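Local coordinates for putative alpha-L-fucosidase (PDB 3GZA), which probably hydrolyses alpha-L-fucosides, releasing L-fucose, as a glycoside hydrolase of family 29 with a TIM-barrel-like domain, at residues M178-G183 / M269-L274. Numbering follows the deposited sequence. Where two conformers were deposited one is given.
Sequences MIWFDG and MADTPL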
loop_
_atom_site.group_PDB
_atom_site.type_symbol
_atom_site.label_atom_id
_atom_site.label_comp_id
_atom_site.label_asym_id
_atom_site.label_seq_id
_atom_site.Cartn_x
_atom_site.Cartn_y
_atom_site.Cartn_z
HETATM N N MSE A 178 -0.506 26.750 -4.264
HETATM C CA MSE A 178 -1.078 26.015 -5.371
HETATM C C MSE A 178 -1.145 24.552 -4.992
HETATM O O MSE A 178 -0.450 24.104 -4.045
HETATM C CB MSE A 178 -0.168 26.082 -6.624
HETATM C CG MSE A 178 1.136 25.390 -6.544
HETATM SE SE MSE A 178 2.047 25.199 -8.203
HETATM C CE MSE A 178 2.556 27.041 -8.502
ATOM N N ILE A 179 -1.993 23.848 -5.738
ATOM C CA ILE A 179 -2.032 22.382 -5.802
ATOM C C ILE A 179 -1.721 22.120 -7.275
ATOM O O ILE A 179 -2.433 22.627 -8.148
ATOM C CB ILE A 179 -3.357 21.710 -5.451
ATOM C CG1 ILE A 179 -3.648 21.835 -3.937
ATOM C CG2 ILE A 179 -3.340 20.234 -5.920
ATOM C CD1 ILE A 179 -2.690 21.119 -2.985
ATOM N N TRP A 180 -0.645 21.372 -7.521
ATOM C CA TRP A 180 -0.151 21.024 -8.841
ATOM C C TRP A 180 -0.247 19.525 -9.003
ATOM O O TRP A 180 0.410 18.774 -8.300
ATOM C CB TRP A 180 1.316 21.423 -8.947
ATOM C CG TRP A 180 2.069 21.175 -10.246
ATOM C CD1 TRP A 180 1.716 20.358 -11.298
ATOM C CD2 TRP A 180 3.363 21.699 -10.577
ATOM N NE1 TRP A 180 2.666 20.395 -12.271
ATOM C CE2 TRP A 180 3.696 21.206 -11.856
ATOM C CE3 TRP A 180 4.258 22.559 -9.925
ATOM C CZ2 TRP A 180 4.886 21.518 -12.481
ATOM C CZ3 TRP A 180 5.445 22.875 -10.558
ATOM C CH2 TRP A 180 5.774 22.314 -11.794
ATOM N N PHE A 181 -1.061 19.090 -9.940
ATOM C CA PHE A 181 -1.191 17.678 -10.249
ATOM C C PHE A 181 -0.298 17.324 -11.420
ATOM O O PHE A 181 -0.288 18.051 -12.434
ATOM C CB PHE A 181 -2.620 17.353 -10.604
ATOM C CG PHE A 181 -3.569 17.488 -9.445
ATOM C CD1 PHE A 181 -3.688 16.452 -8.552
ATOM C CD2 PHE A 181 -4.398 18.580 -9.304
ATOM C CE1 PHE A 181 -4.578 16.522 -7.475
ATOM C CE2 PHE A 181 -5.272 18.667 -8.185
ATOM C CZ PHE A 181 -5.337 17.625 -7.293
ATOM N N ASP A 182 0.444 16.212 -11.298
ATOM C CA ASP A 182 1.334 15.719 -12.375
ATOM C C ASP A 182 0.573 15.429 -13.641
ATOM O O ASP A 182 -0.091 14.418 -13.736
ATOM C CB ASP A 182 2.046 14.437 -11.863
ATOM C CG ASP A 182 2.887 13.765 -12.898
ATOM O OD1 ASP A 182 3.259 14.423 -13.916
ATOM O OD2 ASP A 182 3.204 12.567 -12.667
ATOM N N GLY A 183 0.744 16.271 -14.638
ATOM C CA GLY A 183 -0.038 16.109 -15.845
ATOM C C GLY A 183 -1.510 16.384 -15.684
ATOM O O GLY A 183 -2.305 15.969 -16.519
HETATM N N MSE A 269 3.161 29.934 -17.265
HETATM C CA MSE A 269 4.145 29.357 -16.370
HETATM C C MSE A 269 5.316 28.855 -17.218
HETATM O O MSE A 269 5.127 28.268 -18.266
HETATM C CB MSE A 269 3.556 28.173 -15.627
HETATM C CG MSE A 269 4.444 27.571 -14.684
HETATM SE SE MSE A 269 5.356 25.949 -15.323
HETATM C CE MSE A 269 3.924 24.728 -14.966
ATOM N N ALA A 270 6.541 29.164 -16.789
ATOM C CA ALA A 270 7.770 28.622 -17.390
ATOM C C ALA A 270 8.401 27.739 -16.342
ATOM O O ALA A 270 8.252 27.985 -15.135
ATOM C CB ALA A 270 8.740 29.748 -17.783
ATOM N N ASP A 271 9.067 26.657 -16.761
ATOM C CA ASP A 271 9.731 25.813 -15.790
ATOM C C ASP A 271 10.958 25.140 -16.386
ATOM O O ASP A 271 11.043 24.990 -17.609
ATOM C CB ASP A 271 8.794 24.794 -15.096
ATOM C CG ASP A 271 8.217 23.709 -15.996
ATOM O OD1 ASP A 271 8.324 23.708 -17.230
ATOM O OD2 ASP A 271 7.567 22.793 -15.395
ATOM N N THR A 272 11.870 24.773 -15.493
ATOM C CA THR A 272 13.069 24.065 -15.906
ATOM C C THR A 272 13.734 23.458 -14.691
ATOM O O THR A 272 13.709 24.013 -13.628
ATOM C CB THR A 272 14.098 24.999 -16.586
ATOM O OG1 THR A 272 15.283 24.262 -16.973
ATOM C CG2 THR A 272 14.526 26.189 -15.685
ATOM N N PRO A 273 14.311 22.284 -14.882
ATOM C CA PRO A 273 15.178 21.799 -13.811
ATOM C C PRO A 273 16.394 22.730 -13.724
ATOM O O PRO A 273 16.799 23.307 -14.736
ATOM C CB PRO A 273 15.672 20.449 -14.322
ATOM C CG PRO A 273 15.253 20.298 -15.643
ATOM C CD PRO A 273 14.261 21.353 -16.030
ATOM N N LEU A 274 16.942 22.904 -12.519
ATOM C CA LEU A 274 18.233 23.580 -12.392
ATOM C C LEU A 274 19.344 22.737 -13.038
ATOM O O LEU A 274 20.261 23.275 -13.654
ATOM C CB LEU A 274 18.536 23.826 -10.922
ATOM C CG LEU A 274 19.891 24.430 -10.609
ATOM C CD1 LEU A 274 20.098 25.821 -11.304
ATOM C CD2 LEU A 274 20.112 24.524 -9.066
#
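The carboxylate of Asp271 is held at OD1 by a hydrogen bond from Trp219 NE1, while OD2 lies at the indole edge of Trp180 across the interior of the TIM-barrel-like domain. Strands 178-181 and 264-273 do not pair here: their nearest CA atoms, those of Trp180 and Met269, are 12.0 Å apart. A large aromatic suits Trp180, because with CG anti to the backbone N (chi1 -179°) the indole reaches inward and covers part of that distance, the Met269 chain part of the rest. OD2 of Asp271 lies near the ring plane, 4.1 Å from CH2 of Trp180, and the carboxylate is turned 35° from the indole. An edge approach is reasonable for an acid, since the rim of an aromatic ring carries slight positive charge, but at this distance the attraction is probably modest. Trp180 NE1 and Gly183 N both hydrogen-bond one sulfonate oxygen of a bound buffer molecule, probably from the crystallisation liquor, which may mark a pocket. Ile314 of strand 312-317 touches both Trp180 and Met269. Met269, a selenomethionine, adds the apolar part: its flexible chain crosses the indole at about a right angle. Bends at chi2 and chi3 bring its methyl CE to 4.2 Å from CZ2 of Trp180.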